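Local structure of suppressor protein MPT5 (Saccharomyces cerevisiae, 5BZ1) at residues A[230-233]-A[234-238]; A[374-377]-A[378-381]; A[125-129]-A[130-134]. The protein binds short recognition sequences in the 3'-UTRs of target mRNAs through its Pumilio repeat domain and so regulates their expression after transcription. All coordinates share one frame; numbering follows the deposited sequence.

Interaction 1 of 3, residues A[230-233]-A[234-238]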
# COMPACT_ATOMS: atom_id res chain seq x y z
N PHE A 230 -2.83 2.09 -19.83
CA PHE A 230 -2.60 1.59 -21.19
C PHE A 230 -2.60 0.06 -21.32
O PHE A 230 -2.79 -0.46 -22.42
CB PHE A 230 -1.32 2.19 -21.78
CG PHE A 230 -0.05 1.58 -21.26
CD1 PHE A 230 0.63 0.62 -22.00
CD2 PHE A 230 0.46 1.95 -20.02
CE1 PHE A 230 1.80 0.05 -21.53
CE2 PHE A 230 1.62 1.38 -19.53
CZ PHE A 230 2.30 0.43 -20.29
N TYR A 231 -2.39 -0.64 -20.21
CA TYR A 231 -2.39 -2.11 -20.24
C TYR A 231 -3.32 -2.74 -19.20
O TYR A 231 -3.91 -3.78 -19.46
CB TYR A 231 -0.97 -2.66 -20.06
CG TYR A 231 -0.49 -2.67 -18.63
CD1 TYR A 231 -0.54 -3.84 -17.87
CD2 TYR A 231 0.01 -1.53 -18.04
CE1 TYR A 231 -0.10 -3.85 -16.57
CE2 TYR A 231 0.45 -1.53 -16.74
CZ TYR A 231 0.39 -2.69 -16.01
OH TYR A 231 0.83 -2.67 -14.72
N LEU A 232 -3.44 -2.11 -18.03
CA LEU A 232 -4.13 -2.73 -16.90
C LEU A 232 -5.61 -3.00 -17.14
O LEU A 232 -6.13 -4.05 -16.74
CB LEU A 232 -3.94 -1.90 -15.62
CG LEU A 232 -4.43 -2.58 -14.34
CD1 LEU A 232 -3.71 -3.91 -14.13
CD2 LEU A 232 -4.25 -1.68 -13.13
N LEU A 233 -6.30 -2.06 -17.80
CA LEU A 233 -7.72 -2.21 -18.09
C LEU A 233 -8.00 -3.46 -18.92
O LEU A 233 -8.75 -4.34 -18.50
CB LEU A 233 -8.25 -0.97 -18.82
CG LEU A 233 -8.31 0.32 -18.00
CD1 LEU A 233 -8.43 1.53 -18.92
CD2 LEU A 233 -9.49 0.28 -17.04
N ALA A 234 -7.40 -3.53 -20.11
CA ALA A 234 -7.55 -4.69 -20.98
C ALA A 234 -7.06 -5.97 -20.32
O ALA A 234 -7.69 -7.02 -20.43
CB ALA A 234 -6.83 -4.45 -22.29
N GLU A 235 -5.91 -5.89 -19.64
CA GLU A 235 -5.33 -7.05 -18.97
C GLU A 235 -6.28 -7.62 -17.93
O GLU A 235 -6.56 -8.82 -17.92
CB GLU A 235 -4.00 -6.67 -18.31
CG GLU A 235 -3.14 -7.85 -17.92
CD GLU A 235 -2.21 -8.29 -19.03
OE1 GLU A 235 -1.75 -7.42 -19.80
OE2 GLU A 235 -1.94 -9.50 -19.14
N LEU A 236 -6.78 -6.74 -17.05
CA LEU A 236 -7.76 -7.14 -16.05
C LEU A 236 -9.02 -7.71 -16.70
O LEU A 236 -9.50 -8.77 -16.30
CB LEU A 236 -8.15 -5.97 -15.15
CG LEU A 236 -7.16 -5.53 -14.07
CD1 LEU A 236 -7.78 -4.47 -13.19
CD2 LEU A 236 -6.71 -6.72 -13.23
N PHE A 237 -9.55 -7.01 -17.70
CA PHE A 237 -10.80 -7.44 -18.30
C PHE A 237 -10.66 -8.77 -19.03
O PHE A 237 -11.58 -9.58 -19.01
CB PHE A 237 -11.38 -6.37 -19.23
CG PHE A 237 -12.81 -6.62 -19.61
CD1 PHE A 237 -13.82 -6.52 -18.67
CD2 PHE A 237 -13.14 -6.99 -20.91
CE1 PHE A 237 -15.14 -6.76 -19.00
CE2 PHE A 237 -14.46 -7.24 -21.25
CZ PHE A 237 -15.46 -7.12 -20.30
N ASN A 238 -9.53 -8.99 -19.69
CA ASN A 238 -9.28 -10.26 -20.36
C ASN A 238 -9.27 -11.44 -19.39
O ASN A 238 -9.80 -12.51 -19.69
CB ASN A 238 -7.97 -10.22 -21.15
CG ASN A 238 -8.04 -9.28 -22.34
OD1 ASN A 238 -9.12 -8.90 -22.79
ND2 ASN A 238 -6.87 -8.91 -22.87
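Ala-234 stands one helical turn beyond Tyr-231, and its methyl group lies beside the carbonyl oxygen of that tyrosine, with CB of Ala-234 4.1 Å from O of Tyr-231. The chain here is one continuous helix, and the residues that follow take up the i to i+4 pattern in turn. Glu-235 comes first: its N gives a hydrogen bond to O of Tyr-231 at 2.9 Å, the donor nearly in line with the carbonyl. The glutamate side chain starts off anti to its own N and then bends sharply at chi2 (89°), which folds the carboxylate back along the helix toward the tyrosine. OE1 of Glu-235 thereby reaches the edge of the aromatic ring, near its plane, 4.2 Å from CD1 of Tyr-231. The ring's hydroxyl is not used by this carboxylate; it is hydrogen-bonded to OG of Ser-199.

Leu-236 is the next step. Its N bonds to O of Leu-232 at 2.8 Å, close to straight at the hydrogen (166°). The same two residues also touch through their side chains, which pass each other at a slant, CD1 of Leu-232 lying 3.8 Å from CG of Leu-236. Phe-237 closes the series with a bond from its N to O of Leu-233, 2.9 Å long, while its ring swings away from the preceding turn.

Residues 230-238, part of helix 229-240, lie in Pumilio repeat 6. Leu-232 and Leu-236 rest on Leu-222 and Leu-223 of helix 215-223, respectively, whereas Leu-233 and Phe-237 meet helices 253-273 and 288-307, sharing Phe-260 of the former. Glu-235 touches Val-203 on helix 192-204, so side chains from this short piece reach four other helices of the chain.

Interaction 2 of 3, residues A[374-377]-A[378-381]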
# COMPACT_ATOMS: atom_id res chain seq x y z
N GLU A 374 -38.77 -3.32 -16.06
CA GLU A 374 -39.70 -4.45 -16.15
C GLU A 374 -39.55 -5.39 -14.96
O GLU A 374 -40.51 -6.05 -14.56
CB GLU A 374 -39.46 -5.24 -17.45
CG GLU A 374 -39.75 -4.50 -18.75
CD GLU A 374 -39.42 -5.34 -19.97
OE1 GLU A 374 -38.67 -6.33 -19.83
OE2 GLU A 374 -39.92 -5.02 -21.07
N LEU A 375 -38.34 -5.45 -14.41
CA LEU A 375 -38.02 -6.38 -13.33
C LEU A 375 -38.36 -5.84 -11.94
O LEU A 375 -38.37 -6.59 -10.97
CB LEU A 375 -36.54 -6.76 -13.38
CG LEU A 375 -36.12 -7.74 -14.47
CD1 LEU A 375 -34.64 -8.06 -14.38
CD2 LEU A 375 -36.94 -9.00 -14.34
N LEU A 376 -38.62 -4.54 -11.86
CA LEU A 376 -38.90 -3.88 -10.59
C LEU A 376 -39.98 -4.54 -9.70
O LEU A 376 -39.78 -4.65 -8.49
CB LEU A 376 -39.20 -2.39 -10.81
CG LEU A 376 -37.97 -1.55 -11.15
CD1 LEU A 376 -38.33 -0.09 -11.42
CD2 LEU A 376 -36.95 -1.64 -10.03
N PRO A 377 -41.10 -4.99 -10.28
CA PRO A 377 -42.06 -5.68 -9.40
C PRO A 377 -41.57 -7.04 -8.90
O PRO A 377 -42.13 -7.56 -7.94
CB PRO A 377 -43.30 -5.86 -10.30
CG PRO A 377 -42.78 -5.78 -11.69
CD PRO A 377 -41.64 -4.81 -11.64
N SER A 378 -40.54 -7.60 -9.53
CA SER A 378 -40.03 -8.92 -9.14
C SER A 378 -39.06 -8.85 -7.95
O SER A 378 -38.67 -9.89 -7.41
CB SER A 378 -39.36 -9.62 -10.32
OG SER A 378 -38.19 -8.95 -10.73
N ILE A 379 -38.69 -7.64 -7.55
CA ILE A 379 -37.80 -7.43 -6.41
C ILE A 379 -38.42 -6.50 -5.36
O ILE A 379 -37.71 -5.90 -4.54
CB ILE A 379 -36.45 -6.83 -6.86
CG1 ILE A 379 -36.65 -5.43 -7.45
CG2 ILE A 379 -35.77 -7.75 -7.86
CD1 ILE A 379 -35.39 -4.56 -7.41
N LYS A 380 -39.75 -6.39 -5.39
CA LYS A 380 -40.51 -5.53 -4.48
C LYS A 380 -40.14 -5.73 -3.01
O LYS A 380 -40.17 -4.78 -2.22
CB LYS A 380 -42.01 -5.77 -4.69
CG LYS A 380 -42.92 -5.00 -3.75
CD LYS A 380 -44.34 -5.56 -3.79
CE LYS A 380 -45.17 -5.07 -2.60
NZ LYS A 380 -45.31 -3.59 -2.58
N THR A 381 -39.80 -6.96 -2.65
CA THR A 381 -39.41 -7.31 -1.29
C THR A 381 -38.16 -6.58 -0.79
O THR A 381 -38.15 -6.05 0.31
CB THR A 381 -39.17 -8.83 -1.15
OG1 THR A 381 -38.37 -9.29 -2.25
CG2 THR A 381 -40.49 -9.58 -1.14
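Leu-375, near the C-terminal end of helix 354-375, presents its carbonyl oxygen to Ser-378 as the backbone tightens from the alpha-helix into a 3-10 turn. The bond from N of Ser-378 to O of Leu-375 is 2.8 Å long and spans three residues; its donor stands well above the carbonyl plane, 48° out of it. A second, weak i to i+3 bond follows, from N of Ile-379 to O of Leu-376 at 3.3 Å.

Among the side chains, Ser-378 does most. With chi1 at 67°, OG sits between its own N and carbonyl carbon and also turns back to O of Leu-375, modelled so close to it that the hydroxyl's part should be read with caution. CB and CD2 of Leu-375 lie alongside that hydroxyl on the same side, each 3.8 Å from OG of Ser-378. Elsewhere the contact is apolar: CD2 of Leu-376 and CD1 of Ile-379 meet at 4.2 Å, and both side chains also touch helix 385-398, through Ile-388 and Ala-385 respectively. Ile-379 and Leu-375 share a further neighbour in Ile-313.

A 3-10 turn of this kind, with i to i+3 bonds replacing i to i+4 ones, is a common way for an alpha-helix to finish; here it leads into the loop before helix 385-398, the last helix of the modelled chain.

Interaction 3 of 3, residues A[125-129]-A[130-134]; sequences EFTSI and EQVVT
Ser-128 and Gln-131 grip each other by two reciprocal hydrogen bonds. OG of Ser-128, at the N-cap, accepts from N of Gln-131 at 2.9 Å; in return OE1 of Gln-131 accepts from N of Ser-128 at 3.0 Å, with a fairly straight N-H...O angle of 164°. With chi1 of Gln-131 at -80°, its CG lies beside its own N, 3.3 Å from OG of Ser-128, and the extended chain beyond carries OE1 back to N of Ser-128. A leucine here has no amide oxygen and is likely to leave the N-H of Ser-128 without its side-chain acceptor, losing half of the box.

This is a capping box, and it opens helix 129-137 of Pumilio repeat 4. Backbone bonds take over at once: N of Val-132 to O of Ser-128 (2.9 Å) and N of Val-133 to O of Ile-129 (3.0 Å) are the first i to i+4 links.

The apolar contacts lie beside the cap. CG2 of Thr-127, anti to its N, touches the first turn of the helix, 3.8 Å from CB of Gln-131 and 3.9 Å from CG2 of Val-132, whose side chain it meets at about a right angle. The other branch of Thr-127, OG1, is hydrogen-bonded to O of Gly-121. Val-132 and Ile-129 both rest on Ala-163 in helix 158-165, while Gln-131 touches Phe-90 of helix 89-93.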
# COMPACT_ATOMS: atom_id res chain seq x y z
N GLU A 125 22.74 -11.23 1.40
CA GLU A 125 23.98 -11.60 2.06
C GLU A 125 23.75 -11.81 3.56
O GLU A 125 24.43 -12.62 4.19
CB GLU A 125 25.05 -10.52 1.83
CG GLU A 125 26.43 -10.86 2.38
CD GLU A 125 27.44 -9.75 2.16
OE1 GLU A 125 27.09 -8.75 1.50
OE2 GLU A 125 28.59 -9.89 2.64
N PHE A 126 22.78 -11.09 4.12
CA PHE A 126 22.50 -11.15 5.55
C PHE A 126 21.04 -11.46 5.89
O PHE A 126 20.74 -11.93 6.99
CB PHE A 126 22.91 -9.83 6.22
CG PHE A 126 24.38 -9.52 6.10
CD1 PHE A 126 25.30 -10.12 6.93
CD2 PHE A 126 24.83 -8.60 5.15
CE1 PHE A 126 26.66 -9.83 6.83
CE2 PHE A 126 26.18 -8.31 5.04
CZ PHE A 126 27.10 -8.92 5.88
N THR A 127 20.14 -11.19 4.95
CA THR A 127 18.71 -11.37 5.18
C THR A 127 18.05 -12.06 3.99
O THR A 127 18.09 -11.55 2.87
CB THR A 127 18.02 -10.01 5.43
OG1 THR A 127 18.64 -9.36 6.55
CG2 THR A 127 16.54 -10.18 5.71
N SER A 128 17.45 -13.23 4.23
CA SER A 128 16.84 -14.01 3.15
C SER A 128 15.57 -13.35 2.62
O SER A 128 14.95 -12.53 3.30
CB SER A 128 16.53 -15.43 3.62
OG SER A 128 15.38 -15.45 4.45
N ILE A 129 15.19 -13.71 1.40
CA ILE A 129 13.93 -13.24 0.81
C ILE A 129 12.76 -13.61 1.71
O ILE A 129 11.87 -12.79 1.96
CB ILE A 129 13.72 -13.84 -0.60
CG1 ILE A 129 14.60 -13.13 -1.62
CG2 ILE A 129 12.26 -13.73 -1.02
CD1 ILE A 129 14.50 -13.71 -3.02
N GLU A 130 12.77 -14.85 2.19
CA GLU A 130 11.75 -15.34 3.11
C GLU A 130 11.68 -14.46 4.36
O GLU A 130 10.59 -14.15 4.85
CB GLU A 130 12.08 -16.79 3.50
CG GLU A 130 11.01 -17.49 4.33
CD GLU A 130 11.41 -18.90 4.71
OE1 GLU A 130 12.37 -19.44 4.11
OE2 GLU A 130 10.77 -19.47 5.62
N GLN A 131 12.84 -14.05 4.86
CA GLN A 131 12.90 -13.17 6.02
C GLN A 131 12.35 -11.77 5.72
O GLN A 131 11.71 -11.16 6.57
CB GLN A 131 14.32 -13.11 6.58
CG GLN A 131 14.69 -14.32 7.44
CD GLN A 131 16.16 -14.33 7.84
OE1 GLN A 131 17.01 -13.81 7.12
NE2 GLN A 131 16.46 -14.92 9.00
N VAL A 132 12.59 -11.28 4.50
CA VAL A 132 12.05 -9.98 4.09
C VAL A 132 10.52 -10.00 4.03
O VAL A 132 9.86 -9.06 4.48
CB VAL A 132 12.62 -9.51 2.73
CG1 VAL A 132 11.96 -8.21 2.30
CG2 VAL A 132 14.13 -9.33 2.81
N VAL A 133 9.96 -11.07 3.48
CA VAL A 133 8.51 -11.24 3.45
C VAL A 133 7.97 -11.22 4.88
O VAL A 133 6.99 -10.54 5.18
CB VAL A 133 8.11 -12.56 2.75
CG1 VAL A 133 6.63 -12.84 2.96
CG2 VAL A 133 8.42 -12.49 1.27
N THR A 134 8.65 -11.95 5.77
CA THR A 134 8.31 -11.97 7.18
C THR A 134 8.31 -10.56 7.79
O THR A 134 7.38 -10.19 8.51
CB THR A 134 9.26 -12.89 7.97
OG1 THR A 134 8.99 -14.25 7.62
CG2 THR A 134 9.07 -12.71 9.47

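In the fold
All three contacts are local, and they are spread along the array of helices in the PUM-HD, following one another in the chain as interaction 3, interaction 1 and interaction 2. Interaction 3 opens a helix in repeat 4, interaction 1 runs along helix residues within repeat 6, and interaction 2 ends a helix near the C-terminus. None touches another: the centres of interactions 1 and 3 are about 32 Å apart, those of 1 and 2 about 35 Å. Interactions 2 and 3 lie on opposite sides of the chain's centre, 56 Å between centres. From the bound RNA the nearest atoms are about 9 Å for interaction 2, 10 Å for interaction 3 and 14 Å for interaction 1.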